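Local structure of putative uncharacterized protein PH0242 (Pyrococcus horikoshii, 3VU1) at residues E9-R21 / I237-E249. The protein is the C-terminal globular domain of an archaeal oligosaccharyltransferase of the AglB family, a multidomain, strand-rich unit modelled with a calcium ion. Numbering follows the deposited sequence.
Sequences EVTGWEQALKWLR and IPVYQYGSVIVYE
Trp-19 and Tyr-240 form an offset stack, the five-membered ring of Trp-19 lying 4.1 Å from the Tyr-240 ring between centroids, with planes 16° apart. The two side chains run antiparallel, one over the other, and each CB lies over the partner's ring. CG of Trp-19 is anti to the backbone N (chi1 -171°), which carries the indole out over the hairpin. Trp-19 CH2 reaches Val-239 CG2 at 3.5 Å. Gln-15 lies on one face of Tyr-242, with Gln-15 CG 3.7 Å from the ring centroid. A bend at chi2 (75°) lays its amide nearly flat on that ring. Val-10 CG1 meets the edge of Tyr-242 at CE2. Val-245 CG2 sits over one face of Trp-13, and Tyr-36 also stacks on this indole. Thr-11 OG1 lies in plane at the Trp-13 edge and accepts from Trp-13 N in an ST turn. Ala-16 CB packs on Val-245 CG1 at 3.7 Å. Ser-244 N, in the type II' turn, donates to Thr-11 O (2.7 Å) from above the carbonyl plane. Gly-12, the N-cap, brings its CA to 3.3 Å from Tyr-242 O. Helix 13-23 thus grips the hairpin through rings and methyls, while one hydrogen bond and close glycine backbones set its start against the turn.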
ATOM      1  N   GLU A   9      17.594  17.063 -14.453  1.00 69.33           N
ATOM      2  CA  GLU A   9      17.262  16.033 -13.466  1.00 58.11           C
ATOM      3  C   GLU A   9      15.922  15.390 -13.821  1.00 53.28           C
ATOM      4  O   GLU A   9      14.875  16.024 -13.769  1.00 53.84           O
ATOM      5  CB  GLU A   9      17.264  16.589 -12.045  1.00 64.27           C
ATOM      6  CG  GLU A   9      18.163  15.819 -11.096  1.00 80.91           C
ATOM      7  CD  GLU A   9      19.605  15.698 -11.607  1.00 92.73           C
ATOM      8  OE1 GLU A   9      19.902  14.763 -12.397  1.00 90.19           O
ATOM      9  OE2 GLU A   9      20.452  16.534 -11.210  1.00 91.30           O
ATOM     10  N   VAL A  10      15.983  14.128 -14.228  1.00 48.17           N
ATOM     11  CA  VAL A  10      14.813  13.333 -14.544  1.00 40.79           C
ATOM     12  C   VAL A  10      14.258  12.772 -13.236  1.00 38.97           C
ATOM     13  O   VAL A  10      14.922  11.983 -12.570  1.00 37.39           O
ATOM     14  CB  VAL A  10      15.191  12.188 -15.515  1.00 38.20           C
ATOM     15  CG1 VAL A  10      13.958  11.403 -15.942  1.00 35.43           C
ATOM     16  CG2 VAL A  10      15.921  12.746 -16.733  1.00 33.48           C
ATOM     17  N   THR A  11      13.041  13.179 -12.868  1.00 38.61           N
ATOM     18  CA  THR A  11      12.436  12.744 -11.597  1.00 33.48           C
ATOM     19  C   THR A  11      11.923  11.332 -11.709  1.00 33.06           C
ATOM     20  O   THR A  11      11.952  10.582 -10.726  1.00 32.18           O
ATOM     21  CB  THR A  11      11.245  13.615 -11.174  1.00 32.62           C
ATOM     22  OG1 THR A  11      10.225  13.561 -12.182  1.00 33.41           O
ATOM     23  CG2 THR A  11      11.667  15.029 -10.957  1.00 33.11           C
ATOM     24  N   GLY A  12      11.444  10.988 -12.907  1.00 31.75           N
ATOM     25  CA  GLY A  12      10.880   9.670 -13.180  1.00 30.78           C
ATOM     26  C   GLY A  12       9.413   9.764 -13.537  1.00 32.08           C
ATOM     27  O   GLY A  12       8.865   8.861 -14.164  1.00 32.41           O
ATOM     28  N   TRP A  13       8.784  10.879 -13.177  1.00 30.66           N
ATOM     29  CA  TRP A  13       7.330  11.029 -13.350  1.00 31.91           C
ATOM     30  C   TRP A  13       6.826  10.962 -14.752  1.00 31.65           C
ATOM     31  O   TRP A  13       5.746  10.412 -15.008  1.00 31.81           O
ATOM     32  CB  TRP A  13       6.835  12.323 -12.688  1.00 30.67           C
ATOM     33  CG  TRP A  13       6.632  12.152 -11.218  1.00 28.43           C
ATOM     34  CD1 TRP A  13       7.523  12.441 -10.180  1.00 28.48           C
ATOM     35  CD2 TRP A  13       5.455  11.598 -10.570  1.00 27.37           C
ATOM     36  NE1 TRP A  13       6.971  12.137  -8.949  1.00 27.97           N
ATOM     37  CE2 TRP A  13       5.735  11.606  -9.118  1.00 27.24           C
ATOM     38  CE3 TRP A  13       4.239  11.140 -11.017  1.00 26.73           C
ATOM     39  CZ2 TRP A  13       4.818  11.158  -8.199  1.00 27.27           C
ATOM     40  CZ3 TRP A  13       3.310  10.692 -10.071  1.00 27.56           C
ATOM     41  CH2 TRP A  13       3.589  10.704  -8.705  1.00 27.83           C
ATOM     42  N   GLU A  14       7.574  11.558 -15.674  1.00 34.10           N
ATOM     43  CA  GLU A  14       7.142  11.590 -17.070  1.00 35.87           C
ATOM     44  C   GLU A  14       7.148  10.174 -17.618  1.00 35.99           C
ATOM     45  O   GLU A  14       6.185   9.771 -18.288  1.00 34.34           O
ATOM     46  CB  GLU A  14       8.014  12.516 -17.916  1.00 37.57           C
ATOM     47  CG  GLU A  14       8.268  13.868 -17.264  1.00 39.07           C
ATOM     48  CD  GLU A  14       8.828  14.908 -18.212  1.00 42.86           C
ATOM     49  OE1 GLU A  14       9.550  14.568 -19.200  1.00 47.47           O
ATOM     50  OE2 GLU A  14       8.551  16.093 -17.949  1.00 43.61           O
ATOM     51  N   GLN A  15       8.204   9.418 -17.287  1.00 33.48           N
ATOM     52  CA  GLN A  15       8.325   8.036 -17.709  1.00 33.45           C
ATOM     53  C   GLN A  15       7.276   7.130 -17.070  1.00 35.45           C
ATOM     54  O   GLN A  15       6.758   6.201 -17.704  1.00 36.57           O
ATOM     55  CB  GLN A  15       9.715   7.496 -17.399  1.00 34.44           C
ATOM     56  CG  GLN A  15      10.807   8.093 -18.252  1.00 35.84           C
ATOM     57  CD  GLN A  15      11.166   9.521 -17.842  1.00 36.14           C
ATOM     58  OE1 GLN A  15      10.983   9.940 -16.688  1.00 35.17           O
ATOM     59  NE2 GLN A  15      11.672  10.272 -18.790  1.00 34.56           N
ATOM     60  N   ALA A  16       6.977   7.391 -15.803  1.00 35.70           N
ATOM     61  CA  ALA A  16       6.028   6.570 -15.054  1.00 33.56           C
ATOM     62  C   ALA A  16       4.631   6.725 -15.588  1.00 34.16           C
ATOM     63  O   ALA A  16       3.938   5.734 -15.776  1.00 39.42           O
ATOM     64  CB  ALA A  16       6.084   6.885 -13.565  1.00 30.54           C
ATOM     65  N   LEU A  17       4.203   7.953 -15.848  1.00 35.68           N
ATOM     66  CA  LEU A  17       2.855   8.142 -16.390  1.00 37.70           C
ATOM     67  C   LEU A  17       2.729   7.535 -17.762  1.00 37.32           C
ATOM     68  O   LEU A  17       1.680   6.970 -18.083  1.00 39.75           O
ATOM     69  CB  LEU A  17       2.447   9.609 -16.438  1.00 37.75           C
ATOM     70  CG  LEU A  17       2.255  10.296 -15.096  1.00 40.21           C
ATOM     71  CD1 LEU A  17       1.350  11.496 -15.331  1.00 42.04           C
ATOM     72  CD2 LEU A  17       1.662   9.359 -14.053  1.00 35.63           C
ATOM     73  N   LYS A  18       3.789   7.667 -18.566  1.00 37.66           N
ATOM     74  CA  LYS A  18       3.822   7.089 -19.900  1.00 40.32           C
ATOM     75  C   LYS A  18       3.630   5.579 -19.773  1.00 39.58           C
ATOM     76  O   LYS A  18       2.809   4.990 -20.479  1.00 39.93           O
ATOM     77  CB  LYS A  18       5.133   7.423 -20.618  1.00 43.75           C
ATOM     78  CG  LYS A  18       5.296   6.809 -22.006  1.00 44.96           C
ATOM     79  CD  LYS A  18       6.791   6.718 -22.294  1.00 56.98           C
ATOM     80  CE  LYS A  18       7.168   5.675 -23.348  1.00 60.94           C
ATOM     81  NZ  LYS A  18       6.654   6.022 -24.706  1.00 64.63           N
ATOM     82  N   TRP A  19       4.366   4.978 -18.843  1.00 37.96           N
ATOM     83  CA  TRP A  19       4.257   3.563 -18.546  1.00 37.00           C
ATOM     84  C   TRP A  19       2.857   3.200 -18.169  1.00 38.70           C
ATOM     85  O   TRP A  19       2.293   2.278 -18.756  1.00 36.81           O
ATOM     86  CB  TRP A  19       5.242   3.141 -17.447  1.00 41.20           C
ATOM     87  CG  TRP A  19       5.270   1.645 -17.323  1.00 43.93           C
ATOM     88  CD1 TRP A  19       6.011   0.757 -18.088  1.00 44.42           C
ATOM     89  CD2 TRP A  19       4.458   0.804 -16.437  1.00 42.85           C
ATOM     90  NE1 TRP A  19       5.735  -0.534 -17.739  1.00 44.75           N
ATOM     91  CE2 TRP A  19       4.812  -0.586 -16.760  1.00 45.88           C
ATOM     92  CE3 TRP A  19       3.508   1.044 -15.467  1.00 42.17           C
ATOM     93  CZ2 TRP A  19       4.235  -1.679 -16.102  1.00 43.27           C
ATOM     94  CZ3 TRP A  19       2.927  -0.063 -14.807  1.00 46.51           C
ATOM     95  CH2 TRP A  19       3.290  -1.394 -15.118  1.00 44.35           C
ATOM     96  N   LEU A  20       2.274   3.922 -17.203  1.00 37.75           N
ATOM     97  CA  LEU A  20       0.909   3.641 -16.779  1.00 38.29           C
ATOM     98  C   LEU A  20      -0.073   3.687 -17.936  1.00 40.13           C
ATOM     99  O   LEU A  20      -0.859   2.758 -18.090  1.00 42.99           O
ATOM    100  CB  LEU A  20       0.449   4.557 -15.650  1.00 37.01           C
ATOM    101  CG  LEU A  20       0.967   4.232 -14.246  1.00 35.47           C
ATOM    102  CD1 LEU A  20       0.668   5.383 -13.308  1.00 37.49           C
ATOM    103  CD2 LEU A  20       0.388   2.959 -13.670  1.00 36.19           C
ATOM    104  N   ARG A  21      -0.019   4.747 -18.745  1.00 42.07           N
ATOM    105  CA  ARG A  21      -0.864   4.887 -19.953  1.00 46.28           C
ATOM    106  C   ARG A  21      -0.740   3.739 -20.953  1.00 45.38           C
ATOM    107  O   ARG A  21      -1.706   3.430 -21.625  1.00 46.68           O
ATOM    108  CB  ARG A  21      -0.558   6.184 -20.728  1.00 52.23           C
ATOM    109  CG  ARG A  21      -1.110   7.469 -20.161  1.00 57.55           C
ATOM    110  CD  ARG A  21      -0.824   8.642 -21.104  1.00 67.11           C
ATOM    111  NE  ARG A  21      -0.696   9.900 -20.350  1.00 70.22           N
ATOM    112  CZ  ARG A  21       0.457  10.515 -20.074  1.00 71.76           C
ATOM    113  NH1 ARG A  21       1.617  10.017 -20.522  1.00 68.03           N
ATOM    114  NH2 ARG A  21       0.451  11.646 -19.362  1.00 70.79           N
ATOM    115  N   ILE A 237       4.084  -4.880  -5.401  1.00 34.98           N
ATOM    116  CA  ILE A 237       5.019  -5.440  -6.386  1.00 36.29           C
ATOM    117  C   ILE A 237       5.626  -4.346  -7.286  1.00 34.60           C
ATOM    118  O   ILE A 237       4.896  -3.639  -7.980  1.00 32.78           O
ATOM    119  CB  ILE A 237       4.260  -6.479  -7.256  1.00 37.95           C
ATOM    120  CG1 ILE A 237       3.750  -7.624  -6.379  1.00 38.00           C
ATOM    121  CG2 ILE A 237       5.120  -7.020  -8.393  1.00 36.79           C
ATOM    122  CD1 ILE A 237       4.766  -8.103  -5.351  1.00 34.85           C
ATOM    123  N   PRO A 238       6.958  -4.194  -7.285  1.00 34.75           N
ATOM    124  CA  PRO A 238       7.489  -3.150  -8.201  1.00 34.37           C
ATOM    125  C   PRO A 238       7.231  -3.582  -9.601  1.00 33.52           C
ATOM    126  O   PRO A 238       7.698  -4.628  -9.977  1.00 40.22           O
ATOM    127  CB  PRO A 238       9.004  -3.155  -7.962  1.00 29.93           C
ATOM    128  CG  PRO A 238       9.287  -4.319  -7.089  1.00 29.61           C
ATOM    129  CD  PRO A 238       8.009  -4.824  -6.465  1.00 32.85           C
ATOM    130  N   VAL A 239       6.454  -2.831 -10.358  1.00 33.26           N
ATOM    131  CA  VAL A 239       6.232  -3.182 -11.757  1.00 31.90           C
ATOM    132  C   VAL A 239       6.974  -2.266 -12.733  1.00 33.54           C
ATOM    133  O   VAL A 239       7.073  -2.599 -13.913  1.00 37.22           O
ATOM    134  CB  VAL A 239       4.741  -3.186 -12.128  1.00 30.82           C
ATOM    135  CG1 VAL A 239       4.046  -4.385 -11.505  1.00 28.24           C
ATOM    136  CG2 VAL A 239       4.082  -1.861 -11.722  1.00 31.23           C
ATOM    137  N   TYR A 240       7.455  -1.113 -12.260  1.00 32.75           N
ATOM    138  CA  TYR A 240       8.183  -0.150 -13.093  1.00 33.62           C
ATOM    139  C   TYR A 240       8.913   0.807 -12.186  1.00 35.26           C
ATOM    140  O   TYR A 240       8.381   1.190 -11.137  1.00 36.65           O
ATOM    141  CB  TYR A 240       7.237   0.643 -13.995  1.00 35.42           C
ATOM    142  CG  TYR A 240       7.944   1.567 -14.957  1.00 39.49           C
ATOM    143  CD1 TYR A 240       8.015   2.945 -14.734  1.00 41.73           C
ATOM    144  CD2 TYR A 240       8.539   1.065 -16.099  1.00 40.64           C
ATOM    145  CE1 TYR A 240       8.668   3.783 -15.632  1.00 44.42           C
ATOM    146  CE2 TYR A 240       9.180   1.880 -17.001  1.00 39.72           C
ATOM    147  CZ  TYR A 240       9.259   3.232 -16.775  1.00 43.72           C
ATOM    148  OH  TYR A 240       9.938   3.997 -17.711  1.00 42.01           O
ATOM    149  N   GLN A 241      10.128   1.172 -12.584  1.00 35.41           N
ATOM    150  CA  GLN A 241      10.913   2.216 -11.925  1.00 39.55           C
ATOM    151  C   GLN A 241      11.725   3.046 -12.896  1.00 41.53           C
ATOM    152  O   GLN A 241      12.141   2.575 -13.956  1.00 40.96           O
ATOM    153  CB  GLN A 241      11.842   1.700 -10.825  1.00 46.07           C
ATOM    154  CG  GLN A 241      12.546   0.384 -11.081  1.00 51.89           C
ATOM    155  CD  GLN A 241      12.807  -0.371  -9.781  1.00 61.84           C
ATOM    156  OE1 GLN A 241      12.237  -1.457  -9.540  1.00 58.56           O
ATOM    157  NE2 GLN A 241      13.643   0.220  -8.912  1.00 63.51           N
ATOM    158  N   TYR A 242      11.938   4.298 -12.506  1.00 40.28           N
ATOM    159  CA  TYR A 242      12.636   5.257 -13.305  1.00 37.24           C
ATOM    160  C   TYR A 242      12.971   6.452 -12.435  1.00 38.62           C
ATOM    161  O   TYR A 242      12.115   6.989 -11.706  1.00 39.71           O
ATOM    162  CB  TYR A 242      11.815   5.669 -14.525  1.00 40.89           C
ATOM    163  CG  TYR A 242      12.740   6.098 -15.620  1.00 48.88           C
ATOM    164  CD1 TYR A 242      13.116   5.213 -16.652  1.00 52.06           C
ATOM    165  CD2 TYR A 242      13.329   7.366 -15.585  1.00 47.48           C
ATOM    166  CE1 TYR A 242      14.020   5.615 -17.638  1.00 52.96           C
ATOM    167  CE2 TYR A 242      14.219   7.776 -16.560  1.00 49.32           C
ATOM    168  CZ  TYR A 242      14.564   6.909 -17.574  1.00 53.29           C
ATOM    169  OH  TYR A 242      15.456   7.370 -18.502  1.00 56.96           O
ATOM    170  N   GLY A 243      14.224   6.879 -12.494  1.00 34.75           N
ATOM    171  CA  GLY A 243      14.615   8.028 -11.708  1.00 32.79           C
ATOM    172  C   GLY A 243      14.311   7.774 -10.252  1.00 31.23           C
ATOM    173  O   GLY A 243      14.810   6.804  -9.671  1.00 30.56           O
ATOM    174  N   SER A 244      13.474   8.635  -9.675  1.00 29.82           N
ATOM    175  CA  SER A 244      13.088   8.542  -8.272  1.00 27.61           C
ATOM    176  C   SER A 244      11.633   8.072  -8.110  1.00 27.96           C
ATOM    177  O   SER A 244      11.004   8.378  -7.100  1.00 28.10           O
ATOM    178  CB  SER A 244      13.201   9.905  -7.643  1.00 28.94           C
ATOM    179  OG  SER A 244      14.524  10.357  -7.618  1.00 31.68           O
ATOM    180  N   VAL A 245      11.091   7.365  -9.101  1.00 25.62           N
ATOM    181  CA  VAL A 245       9.733   6.908  -9.027  1.00 28.01           C
ATOM    182  C   VAL A 245       9.682   5.378  -9.152  1.00 32.82           C
ATOM    183  O   VAL A 245      10.216   4.799 -10.111  1.00 34.17           O
ATOM    184  CB  VAL A 245       8.847   7.518 -10.143  1.00 28.32           C
ATOM    185  CG1 VAL A 245       7.479   6.872 -10.160  1.00 28.22           C
ATOM    186  CG2 VAL A 245       8.684   9.019  -9.986  1.00 28.18           C
ATOM    187  N   ILE A 246       9.023   4.730  -8.185  1.00 32.29           N
ATOM    188  CA  ILE A 246       8.708   3.317  -8.274  1.00 30.05           C
ATOM    189  C   ILE A 246       7.181   3.167  -8.315  1.00 31.65           C
ATOM    190  O   ILE A 246       6.471   3.684  -7.439  1.00 31.58           O
ATOM    191  CB  ILE A 246       9.292   2.529  -7.070  1.00 29.91           C
ATOM    192  CG1 ILE A 246      10.773   2.940  -6.818  1.00 29.82           C
ATOM    193  CG2 ILE A 246       9.101   1.039  -7.307  1.00 28.55           C
ATOM    194  CD1 ILE A 246      11.473   2.401  -5.576  1.00 24.57           C
ATOM    195  N   VAL A 247       6.676   2.468  -9.331  1.00 31.07           N
ATOM    196  CA  VAL A 247       5.255   2.107  -9.409  1.00 29.06           C
ATOM    197  C   VAL A 247       5.031   0.718  -8.838  1.00 28.69           C
ATOM    198  O   VAL A 247       5.545  -0.260  -9.378  1.00 31.52           O
ATOM    199  CB  VAL A 247       4.783   2.101 -10.884  1.00 28.34           C
ATOM    200  CG1 VAL A 247       3.308   1.720 -11.018  1.00 25.86           C
ATOM    201  CG2 VAL A 247       5.052   3.452 -11.507  1.00 27.33           C
ATOM    202  N   TYR A 248       4.259   0.626  -7.763  1.00 28.43           N
ATOM    203  CA  TYR A 248       3.912  -0.663  -7.148  1.00 25.73           C
ATOM    204  C   TYR A 248       2.504  -1.065  -7.495  1.00 26.87           C
ATOM    205  O   TYR A 248       1.597  -0.252  -7.396  1.00 28.92           O
ATOM    206  CB  TYR A 248       4.011  -0.549  -5.663  1.00 23.84           C
ATOM    207  CG  TYR A 248       5.428  -0.496  -5.145  1.00 24.90           C
ATOM    208  CD1 TYR A 248       6.015   0.720  -4.812  1.00 23.90           C
ATOM    209  CD2 TYR A 248       6.195  -1.678  -4.981  1.00 25.35           C
ATOM    210  CE1 TYR A 248       7.300   0.774  -4.303  1.00 24.88           C
ATOM    211  CE2 TYR A 248       7.499  -1.641  -4.505  1.00 23.78           C
ATOM    212  CZ  TYR A 248       8.035  -0.416  -4.148  1.00 26.19           C
ATOM    213  OH  TYR A 248       9.310  -0.342  -3.651  1.00 27.36           O
ATOM    214  N   GLU A 249       2.311  -2.305  -7.938  1.00 28.65           N
ATOM    215  CA  GLU A 249       0.963  -2.857  -8.095  1.00 29.65           C
ATOM    216  C   GLU A 249       0.496  -3.306  -6.718  1.00 31.05           C
ATOM    217  O   GLU A 249       1.286  -3.869  -5.925  1.00 31.64           O
ATOM    218  CB  GLU A 249       0.965  -4.029  -9.042  1.00 31.46           C
ATOM    219  CG  GLU A 249      -0.292  -4.871  -9.041  1.00 34.61           C
ATOM    220  CD  GLU A 249      -0.162  -6.114  -9.933  1.00 39.41           C
ATOM    221  OE1 GLU A 249       0.421  -6.018 -11.029  1.00 40.56           O
ATOM    222  OE2 GLU A 249      -0.655  -7.203  -9.559  1.00 42.17           O
TER